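Local coordinates for protein methylmalonyl-CoA carboxyltransferase 5S subunit (PDB 1RQB) that transfers a carboxyl group from the biotin of the 1.3S subunit to pyruvate, forming oxaloacetate, as the cobalt-dependent 5S component of transcarboxylase, at residues I296-E304 with S473-E484; V346-G354 with Y379-M390. All coordinates share one frame; numbering follows the deposited sequence.

From the N terminus the chain first builds the TIM barrel that carries the cobalt site, and residues 296-304 begin at the last residue of helix 283-296. The chain then runs through the mostly helical carboxylase domain. There interaction 2 closes a short loop: 25 residues after 346-354, at the end of helix 339-352, the segment 379-390 comes back against it. Only much later does 473-484 return to 296-304, so interaction 1 closes a far longer loop that contains interaction 2 entirely. The two do not touch, their centres lying about 40 Å apart. Interaction 1 fastens the end of the ordered chain to the barrel side, while interaction 2 joins helices within the carboxylase domain.

Interaction 1 of 2, residues I296-E304 with S473-E484; sequences IRPKYKKFE and SVALTDAQLKAE
Ala475 lays its methyl over one face of the Tyr300 ring, CB lying 3.6 Å from the ring centroid in a CH-pi contact, 16° off the ring normal; a methyl suits the place, since Ala475 CB also lies against Lys299 O. Beside it, Phe303 CZ meets Val474 CG2 at 3.6 Å, while Val474 O approaches the edge of the same ring. Leu481 CD2 touches Pro298 CB and Lys299 CG, and its CD1 lies against Pro298 O. Between these groups Leu476 N donates to Lys299 O (2.9 Å, 160°), pinning the segments together. Tyr300 OH bonds to Asp48 and Ala45 N, so cutting the side chain back to alanine is likely to leave the Ala475 methyl without its aromatic platform and Asp48 without the hydroxyl.

Farther out, Lys301 (chi1 65°) rests CG on Leu476 CD1, then bends at chi3 toward Glu484. The extended glutamate forms a salt bridge from OE1 to Lys301 NZ, and a long one from OE2 to Lys302 NZ; their detail is doubtful because Glu484 is poorly ordered. Lys299 NZ turns instead to Asp48. A Thr477-Gln480 capping box starts helix 478-484.

The contact thus joins the 3-10 segment after helix 283-296 to the last ordered helix of the carboxylase domain. It lies at the protein surface beside the loop of Arg43, Ala45, Glu47 and Asp48, with the Tyr300 side chain about 7 Å from that of substrate-binding His36.

Interaction 2 of 2, residues V346-G354 with Y379-M390; sequences VPRVRKAAG and YKRMTGEFADIM
Helix 339-352 ends at Gly354 in a Schellman motif, and this end packs against the turn and short helix of residues 379-390 in the helical carboxylase domain. Gly354 N bonds to Lys351 O at 3.0 Å, and the positive phi of Gly354 (87°) would press a side chain against the preceding carbonyl oxygen, which explains the glycine. On the other segment Thr383 is the N-cap of helix 384-390, its OG1 accepting from Phe386 N at 3.0 Å. The backbones approach most closely at Ala353 and Met390, whose CA atoms are 6.0 Å apart, and they diverge to 9.2 Å at Val349 and Tyr379, where a large ring bridges the wider separation.

Alanine thus sits where the backbones are close and the tyrosine ring where they are apart. Tyr379 reaches across with its hydroxyl end, OH coming within 3.5 Å of Ala352 CB and equally near Val349 CA; the small alanine leaves room for the phenol beside the helix. Val349 has CG1 anti to its backbone N (chi1 176°), which carries that methyl to Phe386 CE1 at 3.5 Å, while CG2 lies nearer the tyrosine hydroxyl. One valine therefore serves two aromatic residues. Ala353 offers only its methyl, which lies loosely against Ile389 CG2, Phe386 CE1 and the selenium of Met390.

Helix 362-376 touches Ile389, and helix 403-413 meets Tyr379 and Met390, so the contact is buried between helices of the domain. Met390, present as selenomethionine, is bent at both chi2 and chi3, and this folded chain brings its terminal CE to 3.5 Å from Ala352 O, with SE 3.8 Å from Ala353 CA.

Interaction 1 of 2, residues I296-E304 with S473-E484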
loop_
_atom_site.group_PDB
_atom_site.type_symbol
_atom_site.label_atom_id
_atom_site.label_comp_id
_atom_site.label_asym_id
_atom_site.label_seq_id
_atom_site.Cartn_x
_atom_site.Cartn_y
_atom_site.Cartn_z
ATOM N N ILE A 296 0.570 11.667 -15.812
ATOM C CA ILE A 296 -0.531 11.225 -16.681
ATOM C C ILE A 296 -1.727 10.665 -15.907
ATOM O O ILE A 296 -2.871 10.834 -16.326
ATOM C CB ILE A 296 0.000 10.145 -17.663
ATOM C CG1 ILE A 296 0.726 10.837 -18.815
ATOM C CG2 ILE A 296 -1.127 9.215 -18.137
ATOM C CD1 ILE A 296 1.454 9.894 -19.716
ATOM N N ARG A 297 -1.497 10.036 -14.766
ATOM C CA ARG A 297 -2.594 9.360 -14.058
ATOM C C ARG A 297 -3.779 10.257 -13.689
ATOM O O ARG A 297 -4.925 9.816 -13.777
ATOM C CB ARG A 297 -2.067 8.635 -12.827
ATOM C CG ARG A 297 -3.135 7.797 -12.142
ATOM C CD ARG A 297 -2.541 6.977 -11.028
ATOM N NE ARG A 297 -3.564 6.178 -10.373
ATOM C CZ ARG A 297 -3.311 5.307 -9.405
ATOM N NH1 ARG A 297 -2.058 5.118 -8.990
ATOM N NH2 ARG A 297 -4.308 4.642 -8.839
ATOM N N PRO A 298 -3.551 11.516 -13.264
ATOM C CA PRO A 298 -4.719 12.339 -12.912
ATOM C C PRO A 298 -5.787 12.485 -13.999
ATOM O O PRO A 298 -6.959 12.708 -13.697
ATOM C CB PRO A 298 -4.095 13.684 -12.525
ATOM C CG PRO A 298 -2.744 13.279 -12.000
ATOM C CD PRO A 298 -2.306 12.266 -13.036
ATOM N N LYS A 299 -5.387 12.350 -15.261
ATOM C CA LYS A 299 -6.326 12.481 -16.386
ATOM C C LYS A 299 -7.322 11.320 -16.434
ATOM O O LYS A 299 -8.345 11.406 -17.111
ATOM C CB LYS A 299 -5.574 12.539 -17.723
ATOM C CG LYS A 299 -4.613 13.708 -17.850
ATOM C CD LYS A 299 -4.060 13.846 -19.271
ATOM C CE LYS A 299 -3.352 12.595 -19.765
ATOM N NZ LYS A 299 -2.761 12.820 -21.123
ATOM N N TYR A 300 -7.045 10.241 -15.706
ATOM C CA TYR A 300 -7.920 9.060 -15.730
ATOM C C TYR A 300 -8.761 8.953 -14.457
ATOM O O TYR A 300 -9.322 7.896 -14.171
ATOM C CB TYR A 300 -7.061 7.795 -15.898
ATOM C CG TYR A 300 -6.435 7.706 -17.273
ATOM C CD1 TYR A 300 -5.248 8.387 -17.578
ATOM C CD2 TYR A 300 -7.080 7.003 -18.297
ATOM C CE1 TYR A 300 -4.726 8.367 -18.880
ATOM C CE2 TYR A 300 -6.571 6.978 -19.587
ATOM C CZ TYR A 300 -5.406 7.656 -19.876
ATOM O OH TYR A 300 -4.927 7.624 -21.159
ATOM N N LYS A 301 -8.901 10.050 -13.722
ATOM C CA LYS A 301 -9.634 10.025 -12.448
ATOM C C LYS A 301 -11.059 9.482 -12.591
ATOM O O LYS A 301 -11.565 8.851 -11.666
ATOM C CB LYS A 301 -9.692 11.418 -11.822
ATOM C CG LYS A 301 -10.470 12.441 -12.623
ATOM C CD LYS A 301 -10.541 13.758 -11.864
ATOM C CE LYS A 301 -11.184 13.560 -10.494
ATOM N NZ LYS A 301 -11.277 14.827 -9.708
ATOM N N LYS A 302 -11.722 9.721 -13.719
ATOM C CA LYS A 302 -13.107 9.250 -13.879
ATOM C C LYS A 302 -13.184 7.722 -13.906
ATOM O O LYS A 302 -14.274 7.159 -13.820
ATOM C CB LYS A 302 -13.736 9.786 -15.181
ATOM C CG LYS A 302 -13.876 11.309 -15.301
ATOM C CD LYS A 302 -14.783 11.899 -14.215
ATOM C CE LYS A 302 -14.976 13.407 -14.425
ATOM N NZ LYS A 302 -15.973 13.973 -13.471
ATOM N N PHE A 303 -12.054 7.028 -14.039
ATOM C CA PHE A 303 -12.107 5.560 -14.111
ATOM C C PHE A 303 -11.458 4.903 -12.889
ATOM O O PHE A 303 -11.329 3.680 -12.848
ATOM C CB PHE A 303 -11.384 5.050 -15.372
ATOM C CG PHE A 303 -11.921 5.615 -16.657
ATOM C CD1 PHE A 303 -11.336 6.737 -17.236
ATOM C CD2 PHE A 303 -13.021 5.035 -17.276
ATOM C CE1 PHE A 303 -11.841 7.277 -18.420
ATOM C CE2 PHE A 303 -13.544 5.563 -18.462
ATOM C CZ PHE A 303 -12.957 6.684 -19.035
ATOM N N GLU A 304 -11.070 5.681 -11.881
ATOM C CA GLU A 304 -10.394 5.129 -10.696
ATOM C C GLU A 304 -11.372 4.456 -9.730
ATOM O O GLU A 304 -12.570 4.735 -9.735
ATOM C CB GLU A 304 -9.670 6.240 -9.931
ATOM C CG GLU A 304 -8.546 6.933 -10.669
ATOM C CD GLU A 304 -7.196 6.257 -10.459
ATOM O OE1 GLU A 304 -7.038 5.516 -9.464
ATOM O OE2 GLU A 304 -6.284 6.485 -11.281
ATOM N N SER A 473 -8.571 9.090 -27.132
ATOM C CA SER A 473 -8.399 8.918 -25.683
ATOM C C SER A 473 -9.724 9.260 -25.000
ATOM O O SER A 473 -10.470 10.119 -25.466
ATOM C CB SER A 473 -7.293 9.841 -25.167
ATOM O OG SER A 473 -7.192 9.744 -23.760
ATOM N N VAL A 474 -10.037 8.566 -23.915
ATOM C CA VAL A 474 -11.281 8.862 -23.191
ATOM C C VAL A 474 -10.926 9.532 -21.862
ATOM O O VAL A 474 -11.779 9.714 -20.995
ATOM C CB VAL A 474 -12.095 7.584 -22.928
ATOM C CG1 VAL A 474 -12.605 7.029 -24.244
ATOM C CG2 VAL A 474 -11.231 6.539 -22.209
ATOM N N ALA A 475 -9.652 9.873 -21.714
ATOM C CA ALA A 475 -9.157 10.526 -20.493
ATOM C C ALA A 475 -9.468 12.021 -20.575
ATOM O O ALA A 475 -9.707 12.558 -21.657
ATOM C CB ALA A 475 -7.643 10.324 -20.368
ATOM N N LEU A 476 -9.464 12.686 -19.432
ATOM C CA LEU A 476 -9.706 14.135 -19.407
ATOM C C LEU A 476 -8.533 14.822 -20.108
ATOM O O LEU A 476 -7.412 14.316 -20.094
ATOM C CB LEU A 476 -9.784 14.624 -17.956
ATOM C CG LEU A 476 -10.864 13.952 -17.104
ATOM C CD1 LEU A 476 -10.694 14.352 -15.647
ATOM C CD2 LEU A 476 -12.244 14.362 -17.610
ATOM N N THR A 477 -8.789 15.949 -20.760
ATOM C CA THR A 477 -7.689 16.692 -21.392
ATOM C C THR A 477 -7.108 17.619 -20.324
ATOM O O THR A 477 -7.712 17.806 -19.268
ATOM C CB THR A 477 -8.178 17.569 -22.559
ATOM O OG1 THR A 477 -9.111 18.538 -22.062
ATOM C CG2 THR A 477 -8.838 16.715 -23.635
ATOM N N ASP A 478 -5.941 18.193 -20.578
ATOM C CA ASP A 478 -5.351 19.104 -19.587
ATOM C C ASP A 478 -6.343 20.230 -19.288
ATOM O O ASP A 478 -6.523 20.633 -18.139
ATOM C CB ASP A 478 -4.035 19.677 -20.110
ATOM C CG ASP A 478 -2.976 18.607 -20.297
ATOM O OD1 ASP A 478 -2.695 17.873 -19.323
ATOM O OD2 ASP A 478 -2.426 18.497 -21.415
ATOM N N ALA A 479 -6.999 20.718 -20.335
ATOM C CA ALA A 479 -7.981 21.804 -20.200
ATOM C C ALA A 479 -9.118 21.364 -19.276
ATOM O O ALA A 479 -9.537 22.107 -18.389
ATOM C CB ALA A 479 -8.532 22.172 -21.569
ATOM N N GLN A 480 -9.621 20.153 -19.483
ATOM C CA GLN A 480 -10.725 19.646 -18.656
ATOM C C GLN A 480 -10.231 19.403 -17.229
ATOM O O GLN A 480 -10.955 19.631 -16.261
ATOM C CB GLN A 480 -11.268 18.337 -19.226
ATOM C CG GLN A 480 -11.844 18.456 -20.623
ATOM C CD GLN A 480 -12.380 17.137 -21.130
ATOM O OE1 GLN A 480 -11.631 16.174 -21.288
ATOM N NE2 GLN A 480 -13.687 17.083 -21.385
ATOM N N LEU A 481 -8.997 18.928 -17.113
ATOM C CA LEU A 481 -8.427 18.651 -15.787
ATOM C C LEU A 481 -8.292 19.969 -15.023
ATOM O O LEU A 481 -8.774 20.102 -13.898
ATOM C CB LEU A 481 -7.063 17.972 -15.938
ATOM C CG LEU A 481 -6.608 17.121 -14.750
ATOM C CD1 LEU A 481 -7.706 16.136 -14.372
ATOM C CD2 LEU A 481 -5.324 16.385 -15.107
ATOM N N LYS A 482 -7.653 20.945 -15.661
ATOM C CA LYS A 482 -7.446 22.266 -15.051
ATOM C C LYS A 482 -8.796 22.949 -14.817
ATOM O O LYS A 482 -8.964 23.705 -13.862
ATOM C CB LYS A 482 -6.576 23.137 -15.962
ATOM C CG LYS A 482 -6.292 24.522 -15.395
ATOM C CD LYS A 482 -5.427 25.368 -16.328
ATOM C CE LYS A 482 -5.188 26.754 -15.728
ATOM N NZ LYS A 482 -4.352 27.632 -16.598
ATOM N N ALA A 483 -9.758 22.671 -15.690
ATOM C CA ALA A 483 -11.093 23.278 -15.587
ATOM C C ALA A 483 -11.838 22.720 -14.372
ATOM O O ALA A 483 -12.760 23.349 -13.857
ATOM C CB ALA A 483 -11.888 23.000 -16.856
ATOM N N GLU A 484 -11.436 21.539 -13.916
ATOM C CA GLU A 484 -12.096 20.903 -12.767
ATOM C C GLU A 484 -11.493 21.431 -11.463
ATOM O O GLU A 484 -12.076 21.277 -10.392
ATOM C CB GLU A 484 -11.935 19.381 -12.853
ATOM C CG GLU A 484 -12.630 18.603 -11.747
ATOM C CD GLU A 484 -12.601 17.105 -11.988
ATOM O OE1 GLU A 484 -11.490 16.530 -12.064
ATOM O OE2 GLU A 484 -13.692 16.503 -12.101
HETATM O O HOH W 1 -5.753 13.614 -22.330
#

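Interaction 2 of 2, residues V346-G354 with Y379-M390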
loop_
_atom_site.group_PDB
_atom_site.type_symbol
_atom_site.label_atom_id
_atom_site.label_comp_id
_atom_site.label_asym_id
_atom_site.label_seq_id
_atom_site.Cartn_x
_atom_site.Cartn_y
_atom_site.Cartn_z
ATOM N N VAL A 346 -23.217 -17.519 -2.416
ATOM C CA VAL A 346 -22.034 -17.636 -3.281
ATOM C C VAL A 346 -21.250 -18.908 -2.950
ATOM O O VAL A 346 -20.961 -19.716 -3.832
ATOM C CB VAL A 346 -21.107 -16.402 -3.150
ATOM C CG1 VAL A 346 -19.737 -16.713 -3.742
ATOM C CG2 VAL A 346 -21.724 -15.210 -3.871
ATOM N N PRO A 347 -20.880 -19.101 -1.674
ATOM C CA PRO A 347 -20.133 -20.315 -1.331
ATOM C C PRO A 347 -20.834 -21.601 -1.779
ATOM O O PRO A 347 -20.188 -22.547 -2.227
ATOM C CB PRO A 347 -20.018 -20.224 0.186
ATOM C CG PRO A 347 -19.872 -18.747 0.398
ATOM C CD PRO A 347 -20.920 -18.169 -0.533
ATOM N N ARG A 348 -22.159 -21.632 -1.654
ATOM C CA ARG A 348 -22.916 -22.831 -2.039
ATOM C C ARG A 348 -22.858 -23.043 -3.554
ATOM O O ARG A 348 -22.636 -24.161 -4.015
ATOM C CB ARG A 348 -24.365 -22.746 -1.528
ATOM C CG ARG A 348 -24.453 -22.871 0.003
ATOM C CD ARG A 348 -25.893 -22.886 0.542
ATOM N NE ARG A 348 -26.570 -21.603 0.405
ATOM C CZ ARG A 348 -26.831 -20.787 1.425
ATOM N NH1 ARG A 348 -26.475 -21.126 2.659
ATOM N NH2 ARG A 348 -27.447 -19.631 1.213
ATOM N N VAL A 349 -23.038 -21.974 -4.321
ATOM C CA VAL A 349 -22.981 -22.058 -5.788
ATOM C C VAL A 349 -21.569 -22.460 -6.219
ATOM O O VAL A 349 -21.384 -23.331 -7.068
ATOM C CB VAL A 349 -23.307 -20.696 -6.437
ATOM C CG1 VAL A 349 -23.155 -20.788 -7.950
ATOM C CG2 VAL A 349 -24.718 -20.263 -6.068
ATOM N N ARG A 350 -20.568 -21.810 -5.630
ATOM C CA ARG A 350 -19.173 -22.110 -5.982
ATOM C C ARG A 350 -18.896 -23.601 -5.781
ATOM O O ARG A 350 -18.304 -24.255 -6.637
ATOM C CB ARG A 350 -18.200 -21.297 -5.125
ATOM C CG ARG A 350 -16.756 -21.547 -5.528
ATOM C CD ARG A 350 -15.748 -20.778 -4.696
ATOM N NE ARG A 350 -14.407 -21.022 -5.221
ATOM C CZ ARG A 350 -13.282 -20.838 -4.539
ATOM N NH1 ARG A 350 -13.322 -20.402 -3.287
ATOM N NH2 ARG A 350 -12.114 -21.106 -5.111
ATOM N N LYS A 351 -19.323 -24.122 -4.639
ATOM C CA LYS A 351 -19.123 -25.541 -4.310
ATOM C C LYS A 351 -19.801 -26.420 -5.363
ATOM O O LYS A 351 -19.227 -27.401 -5.831
ATOM C CB LYS A 351 -19.713 -25.853 -2.928
ATOM C CG LYS A 351 -19.689 -27.326 -2.552
ATOM C CD LYS A 351 -20.297 -27.537 -1.167
ATOM C CE LYS A 351 -20.381 -29.017 -0.805
ATOM N NZ LYS A 351 -19.062 -29.695 -0.918
ATOM N N ALA A 352 -21.025 -26.062 -5.732
ATOM C CA ALA A 352 -21.772 -26.849 -6.723
ATOM C C ALA A 352 -21.015 -26.893 -8.053
ATOM O O ALA A 352 -21.036 -27.902 -8.757
ATOM C CB ALA A 352 -23.157 -26.242 -6.932
ATOM N N ALA A 353 -20.332 -25.799 -8.384
ATOM C CA ALA A 353 -19.603 -25.701 -9.656
ATOM C C ALA A 353 -18.218 -26.346 -9.562
ATOM O O ALA A 353 -17.421 -26.250 -10.495
ATOM C CB ALA A 353 -19.481 -24.239 -10.066
ATOM N N GLY A 354 -17.915 -26.994 -8.446
ATOM C CA GLY A 354 -16.614 -27.632 -8.324
ATOM C C GLY A 354 -15.476 -26.768 -7.798
ATOM O O GLY A 354 -14.310 -27.059 -8.058
ATOM N N TYR A 379 -31.578 -22.658 -7.967
ATOM C CA TYR A 379 -31.419 -23.161 -9.339
ATOM C C TYR A 379 -32.754 -23.276 -10.078
ATOM O O TYR A 379 -32.908 -24.136 -10.942
ATOM C CB TYR A 379 -30.705 -24.515 -9.318
ATOM C CG TYR A 379 -29.382 -24.444 -8.600
ATOM C CD1 TYR A 379 -29.174 -25.133 -7.407
ATOM C CD2 TYR A 379 -28.358 -23.620 -9.074
ATOM C CE1 TYR A 379 -27.982 -24.997 -6.696
ATOM C CE2 TYR A 379 -27.161 -23.478 -8.373
ATOM C CZ TYR A 379 -26.982 -24.164 -7.185
ATOM O OH TYR A 379 -25.819 -24.000 -6.473
ATOM N N LYS A 380 -33.717 -22.420 -9.751
ATOM C CA LYS A 380 -35.002 -22.459 -10.464
ATOM C C LYS A 380 -34.745 -21.975 -11.892
ATOM O O LYS A 380 -35.228 -22.554 -12.865
ATOM C CB LYS A 380 -36.028 -21.548 -9.787
ATOM C CG LYS A 380 -37.372 -21.501 -10.506
ATOM C CD LYS A 380 -38.368 -20.582 -9.808
ATOM C CE LYS A 380 -39.692 -20.538 -10.550
ATOM N NZ LYS A 380 -40.268 -21.904 -10.716
ATOM N N ARG A 381 -33.961 -20.905 -11.981
ATOM C CA ARG A 381 -33.564 -20.310 -13.264
ATOM C C ARG A 381 -32.039 -20.191 -13.297
ATOM O O ARG A 381 -31.442 -19.470 -12.499
ATOM C CB ARG A 381 -34.175 -18.918 -13.443
ATOM C CG ARG A 381 -33.740 -18.254 -14.745
ATOM C CD ARG A 381 -34.286 -16.843 -14.906
ATOM N NE ARG A 381 -33.807 -16.222 -16.142
ATOM C CZ ARG A 381 -34.075 -14.973 -16.513
ATOM N NH1 ARG A 381 -34.826 -14.192 -15.746
ATOM N NH2 ARG A 381 -33.591 -14.502 -17.655
HETATM N N MSE A 382 -31.417 -20.910 -14.223
HETATM C CA MSE A 382 -29.956 -20.879 -14.369
HETATM C C MSE A 382 -29.585 -20.119 -15.643
HETATM O O MSE A 382 -30.218 -20.282 -16.685
HETATM C CB MSE A 382 -29.395 -22.297 -14.472
HETATM C CG MSE A 382 -29.595 -23.156 -13.247
HETATM SE SE MSE A 382 -28.976 -24.963 -13.546
HETATM C CE MSE A 382 -27.456 -24.591 -14.659
ATOM N N THR A 383 -28.558 -19.285 -15.552
ATOM C CA THR A 383 -28.101 -18.546 -16.736
ATOM C C THR A 383 -27.510 -19.564 -17.714
ATOM O O THR A 383 -27.168 -20.681 -17.327
ATOM C CB THR A 383 -27.016 -17.527 -16.368
ATOM O OG1 THR A 383 -25.835 -18.219 -15.948
ATOM C CG2 THR A 383 -27.491 -16.639 -15.232
ATOM N N GLY A 384 -27.393 -19.186 -18.981
ATOM C CA GLY A 384 -26.841 -20.107 -19.957
ATOM C C GLY A 384 -25.387 -20.426 -19.662
ATOM O O GLY A 384 -24.920 -21.536 -19.904
ATOM N N GLU A 385 -24.676 -19.439 -19.127
ATOM C CA GLU A 385 -23.252 -19.593 -18.798
ATOM C C GLU A 385 -23.097 -20.561 -17.624
ATOM O O GLU A 385 -22.235 -21.437 -17.647
ATOM C CB GLU A 385 -22.635 -18.240 -18.428
ATOM C CG GLU A 385 -22.737 -17.167 -19.509
ATOM C CD GLU A 385 -24.170 -16.708 -19.753
ATOM O OE1 GLU A 385 -24.861 -16.350 -18.772
ATOM O OE2 GLU A 385 -24.607 -16.699 -20.925
ATOM N N PHE A 386 -23.928 -20.406 -16.596
ATOM C CA PHE A 386 -23.820 -21.297 -15.432
ATOM C C PHE A 386 -24.126 -22.730 -15.866
ATOM O O PHE A 386 -23.459 -23.675 -15.445
ATOM C CB PHE A 386 -24.786 -20.906 -14.313
ATOM C CG PHE A 386 -24.622 -21.739 -13.072
ATOM C CD1 PHE A 386 -23.537 -21.536 -12.222
ATOM C CD2 PHE A 386 -25.512 -22.764 -12.784
ATOM C CE1 PHE A 386 -23.340 -22.351 -11.101
ATOM C CE2 PHE A 386 -25.326 -23.586 -11.670
ATOM C CZ PHE A 386 -24.238 -23.381 -10.826
ATOM N N ALA A 387 -25.141 -22.875 -16.710
ATOM C CA ALA A 387 -25.525 -24.202 -17.212
ATOM C C ALA A 387 -24.333 -24.835 -17.932
ATOM O O ALA A 387 -24.071 -26.027 -17.784
ATOM C CB ALA A 387 -26.702 -24.081 -18.167
ATOM N N ASP A 388 -23.609 -24.031 -18.706
ATOM C CA ASP A 388 -22.453 -24.528 -19.467
ATOM C C ASP A 388 -21.346 -24.995 -18.520
ATOM O O ASP A 388 -20.709 -26.019 -18.767
ATOM C CB ASP A 388 -21.921 -23.440 -20.410
ATOM C CG ASP A 388 -22.585 -23.475 -21.782
ATOM O OD1 ASP A 388 -22.390 -22.521 -22.565
ATOM O OD2 ASP A 388 -23.290 -24.460 -22.086
ATOM N N ILE A 389 -21.102 -24.244 -17.447
ATOM C CA ILE A 389 -20.074 -24.648 -16.478
ATOM C C ILE A 389 -20.463 -25.994 -15.862
ATOM O O ILE A 389 -19.659 -26.924 -15.811
ATOM C CB ILE A 389 -19.923 -23.630 -15.323
ATOM C CG1 ILE A 389 -19.370 -22.306 -15.851
ATOM C CG2 ILE A 389 -18.995 -24.193 -14.258
ATOM C CD1 ILE A 389 -19.119 -21.264 -14.775
HETATM N N MSE A 390 -21.710 -26.098 -15.410
HETATM C CA MSE A 390 -22.194 -27.326 -14.762
HETATM C C MSE A 390 -22.142 -28.517 -15.722
HETATM O O MSE A 390 -21.925 -29.647 -15.289
HETATM C CB MSE A 390 -23.632 -27.148 -14.261
HETATM C CG MSE A 390 -23.805 -26.105 -13.168
HETATM SE SE MSE A 390 -22.757 -26.535 -11.586
HETATM C CE MSE A 390 -23.146 -28.428 -11.456
#